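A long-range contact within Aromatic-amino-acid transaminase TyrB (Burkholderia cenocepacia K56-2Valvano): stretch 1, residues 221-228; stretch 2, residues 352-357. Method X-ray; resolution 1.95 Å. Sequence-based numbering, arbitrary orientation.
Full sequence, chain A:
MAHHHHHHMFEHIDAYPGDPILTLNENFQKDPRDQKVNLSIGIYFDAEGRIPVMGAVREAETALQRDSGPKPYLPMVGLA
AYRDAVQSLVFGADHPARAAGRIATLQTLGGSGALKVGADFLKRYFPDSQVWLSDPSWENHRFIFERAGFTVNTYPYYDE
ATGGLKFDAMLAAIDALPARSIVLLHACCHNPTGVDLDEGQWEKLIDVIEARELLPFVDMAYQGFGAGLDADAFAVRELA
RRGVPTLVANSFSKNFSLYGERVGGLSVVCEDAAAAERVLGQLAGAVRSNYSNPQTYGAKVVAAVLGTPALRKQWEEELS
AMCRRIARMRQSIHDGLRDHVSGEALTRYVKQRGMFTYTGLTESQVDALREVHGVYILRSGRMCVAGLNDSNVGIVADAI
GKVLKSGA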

ATOM      1  N   ALA A 221       1.323  17.061   5.865  1.00  9.06           N
ATOM      2  CA  ALA A 221       2.362  16.056   5.997  1.00 10.12           C
ATOM      3  C   ALA A 221       3.287  16.329   7.183  1.00 11.96           C
ATOM      4  O   ALA A 221       4.064  15.453   7.583  1.00 13.13           O
ATOM      5  CB  ALA A 221       3.165  15.965   4.699  1.00 10.59           C
ATOM      6  N   TYR A 222       3.182  17.528   7.754  1.00 10.41           N
ATOM      7  CA  TYR A 222       4.097  17.953   8.813  1.00  9.19           C
ATOM      8  C   TYR A 222       3.418  18.503  10.053  1.00  8.46           C
ATOM      9  O   TYR A 222       3.921  19.461  10.635  1.00  9.66           O
ATOM     10  CB  TYR A 222       5.066  19.023   8.277  1.00  9.56           C
ATOM     11  CG  TYR A 222       5.806  18.563   7.058  1.00 10.94           C
ATOM     12  CD1 TYR A 222       6.957  17.800   7.176  1.00  9.95           C
ATOM     13  CD2 TYR A 222       5.327  18.848   5.788  1.00 11.99           C
ATOM     14  CE1 TYR A 222       7.622  17.348   6.066  1.00 11.78           C
ATOM     15  CE2 TYR A 222       5.987  18.398   4.668  1.00 11.49           C
ATOM     16  CZ  TYR A 222       7.135  17.651   4.816  1.00 12.71           C
ATOM     17  OH  TYR A 222       7.800  17.200   3.709  1.00 12.99           O
ATOM     18  N   GLN A 223       2.289  17.924  10.461  1.00  6.81           N
ATOM     19  CA  GLN A 223       1.620  18.405  11.672  1.00  7.89           C
ATOM     20  C   GLN A 223       2.570  18.302  12.859  1.00  8.63           C
ATOM     21  O   GLN A 223       3.012  17.215  13.217  1.00 10.86           O
ATOM     22  CB  GLN A 223       0.330  17.623  11.961  1.00  6.65           C
ATOM     23  CG  GLN A 223      -0.530  18.259  13.070  1.00  6.16           C
ATOM     24  CD  GLN A 223      -1.735  17.421  13.460  1.00  7.66           C
ATOM     25  OE1 GLN A 223      -1.865  16.262  13.056  1.00  7.48           O
ATOM     26  NE2 GLN A 223      -2.621  18.008  14.262  1.00  9.57           N
ATOM     27  N   GLY A 224       2.906  19.444  13.439  1.00  8.25           N
ATOM     28  CA  GLY A 224       3.788  19.484  14.587  1.00 10.19           C
ATOM     29  C   GLY A 224       5.093  20.204  14.325  1.00 10.43           C
ATOM     30  O   GLY A 224       5.799  20.559  15.266  1.00 11.70           O
ATOM     31  N   PHE A 225       5.406  20.436  13.052  1.00 10.25           N
ATOM     32  CA  PHE A 225       6.678  21.059  12.673  1.00 11.09           C
ATOM     33  C   PHE A 225       6.629  22.562  12.399  1.00 11.27           C
ATOM     34  O   PHE A 225       7.658  23.164  12.107  1.00 12.71           O
ATOM     35  CB  PHE A 225       7.248  20.376  11.431  1.00 11.30           C
ATOM     36  CG  PHE A 225       7.854  19.036  11.703  1.00 13.08           C
ATOM     37  CD1 PHE A 225       9.113  18.933  12.270  1.00 14.35           C
ATOM     38  CD2 PHE A 225       7.171  17.885  11.383  1.00 11.42           C
ATOM     39  CE1 PHE A 225       9.672  17.703  12.513  1.00 15.00           C
ATOM     40  CE2 PHE A 225       7.725  16.649  11.620  1.00 13.21           C
ATOM     41  CZ  PHE A 225       8.974  16.554  12.182  1.00 14.51           C
ATOM     42  N   GLY A 226       5.452  23.169  12.469  1.00 10.51           N
ATOM     43  CA  GLY A 226       5.338  24.595  12.213  1.00  9.03           C
ATOM     44  C   GLY A 226       5.170  25.386  13.497  1.00 10.60           C
ATOM     45  O   GLY A 226       6.065  26.134  13.900  1.00 11.10           O
ATOM     46  N   ALA A 227       4.015  25.216  14.133  1.00  9.71           N
ATOM     47  CA  ALA A 227       3.699  25.913  15.374  1.00 11.05           C
ATOM     48  C   ALA A 227       3.009  24.993  16.381  1.00 11.65           C
ATOM     49  O   ALA A 227       2.243  25.448  17.232  1.00 12.73           O
ATOM     50  CB  ALA A 227       2.826  27.124  15.085  1.00 12.03           C
ATOM     51  N   GLY A 228       3.282  23.699  16.289  1.00 12.01           N
ATOM     52  CA  GLY A 228       2.683  22.745  17.204  1.00 10.74           C
ATOM     53  C   GLY A 228       1.507  22.042  16.555  1.00 10.26           C
ATOM     54  O   GLY A 228       0.995  22.491  15.531  1.00 10.28           O
ATOM     55  N   GLN A 352       9.836  31.706   6.567  1.00 13.48           N
ATOM     56  CA  GLN A 352       9.416  30.415   6.046  1.00 15.12           C
ATOM     57  C   GLN A 352       9.386  29.404   7.185  1.00 14.96           C
ATOM     58  O   GLN A 352       9.961  29.641   8.251  1.00 11.28           O
ATOM     59  CB  GLN A 352      10.336  29.970   4.906  1.00 15.39           C
ATOM     60  CG  GLN A 352      10.185  30.862   3.680  1.00 10.88           C
ATOM     61  CD  GLN A 352      11.203  30.572   2.607  1.00 13.21           C
ATOM     62  OE1 GLN A 352      12.121  29.776   2.806  1.00 12.52           O
ATOM     63  NE2 GLN A 352      11.046  31.216   1.453  1.00 13.63           N
ATOM     64  N   ARG A 353       8.684  28.295   6.983  1.00 11.12           N
ATOM     65  CA  ARG A 353       8.425  27.366   8.085  1.00 17.89           C
ATOM     66  C   ARG A 353       8.498  25.896   7.682  1.00 15.31           C
ATOM     67  O   ARG A 353       8.304  25.551   6.516  1.00 14.33           O
ATOM     68  CB  ARG A 353       7.050  27.648   8.698  1.00 21.34           C
ATOM     69  CG  ARG A 353       6.957  28.960   9.452  1.00 25.75           C
ATOM     70  CD  ARG A 353       5.750  28.963  10.369  1.00 30.11           C
ATOM     71  NE  ARG A 353       4.547  28.525   9.668  1.00 33.66           N
ATOM     72  CZ  ARG A 353       3.377  28.304  10.258  1.00 36.80           C
ATOM     73  NH1 ARG A 353       3.249  28.486  11.567  1.00 37.90           N
ATOM     74  NH2 ARG A 353       2.334  27.904   9.540  1.00 37.67           N
ATOM     75  N   GLY A 354       8.766  25.037   8.662  1.00 13.37           N
ATOM     76  CA  GLY A 354       8.821  23.605   8.430  1.00 12.52           C
ATOM     77  C   GLY A 354      10.219  23.157   8.073  1.00 11.61           C
ATOM     78  O   GLY A 354      11.190  23.819   8.413  1.00 11.04           O
ATOM     79  N   MET A 355      10.335  22.043   7.362  1.00 12.97           N
ATOM     80  CA  MET A 355      11.658  21.502   7.077  1.00 13.61           C
ATOM     81  C   MET A 355      12.343  22.137   5.879  1.00 12.37           C
ATOM     82  O   MET A 355      13.534  21.923   5.674  1.00 14.04           O
ATOM     83  CB  MET A 355      11.579  19.995   6.867  1.00 14.82           C
ATOM     84  CG  MET A 355      11.407  19.234   8.159  1.00 16.63           C
ATOM     85  SD  MET A 355      11.395  17.481   7.848  1.00 28.72           S
ATOM     86  CE  MET A 355      10.108  16.980   8.982  1.00 28.13           C
ATOM     87  N   PHE A 356      11.618  22.916   5.088  1.00 10.33           N
ATOM     88  CA  PHE A 356      12.210  23.430   3.857  1.00  9.56           C
ATOM     89  C   PHE A 356      12.249  24.932   3.776  1.00 13.24           C
ATOM     90  O   PHE A 356      11.424  25.625   4.363  1.00  9.61           O
ATOM     91  CB  PHE A 356      11.457  22.890   2.645  1.00 11.28           C
ATOM     92  CG  PHE A 356      11.385  21.397   2.609  1.00 13.75           C
ATOM     93  CD1 PHE A 356      12.505  20.649   2.294  1.00 14.70           C
ATOM     94  CD2 PHE A 356      10.204  20.739   2.911  1.00 14.74           C
ATOM     95  CE1 PHE A 356      12.449  19.267   2.272  1.00 15.53           C
ATOM     96  CE2 PHE A 356      10.140  19.366   2.894  1.00 15.66           C
ATOM     97  CZ  PHE A 356      11.267  18.623   2.571  1.00 16.48           C
ATOM     98  N   THR A 357      13.226  25.427   3.030  1.00 13.72           N
ATOM     99  CA  THR A 357      13.284  26.834   2.683  1.00 12.81           C
ATOM    100  C   THR A 357      13.670  26.967   1.215  1.00 12.10           C
ATOM    101  O   THR A 357      14.525  26.229   0.709  1.00 12.14           O
ATOM    102  CB  THR A 357      14.265  27.609   3.604  1.00 10.43           C
ATOM    103  OG1 THR A 357      13.511  28.403   4.531  1.00 11.07           O
ATOM    104  CG2 THR A 357      15.190  28.538   2.801  1.00  9.45           C
TER

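No hydrogen bond joins these two stretches, whose touching residues are at least 126 positions apart in sequence; the contact rests on packing, with one methionine methyl at its centre. Met355 CE lies 3.5 Å from the centroid of the Phe225 ring and 15° off the ring normal, a CH-pi arrangement over one face, and its closest ring atom is Phe225 CZ at 3.4 Å. The same methyl reaches Tyr222 CD1 at 3.7 Å, but there it sits at the ring edge, near the plane. One methyl thus serves two aromatic rings in different ways. Rotamers m at chi1 and t at chi2 extend the Met355 side chain, and chi3 of -140°, between wells, sets the final direction of CE. A slender, unbranched, apolar chain suits this buried site, and Met355 has the largest area covered by the opposing stretch.

The two rings are presented by a type II turn from Tyr222 to Phe225, closed by Phe225 N donating to Tyr222 O at 3.0 Å. Gly224, at phi/psi 116/-15, has a backbone that by itself calls for glycine. Both aromatic residues adopt chi1 m and direct CA-to-CB toward stretch 2. Tyr222 also meets Phe356: its OH approaches CE2 of that ring at 3.3 Å, at the edge and near the plane, while Tyr222 CZ to Phe356 CE2 measures 4.0 Å. The buried hydroxyl is satisfied by a hydrogen bond elsewhere in the structure.

The nearest CA atoms across the contact belong to two glycines, Gly226 CA and Gly354 CA, 5.2 Å apart; the carbonyl Phe225 O comes closer still, 3.9 Å from Gly354 CA. An ideal CB on Gly226 would lie 3.7 Å from Arg353 CZ, an ordinary packing distance, so this contact alone does not demand glycine at that position. Arg353 NH1 lies 3.8 Å from Ala227 CB and 4.1 Å from Gly226 C, contacts of packing alone. In total, 339 Å² is buried, summed over both sides.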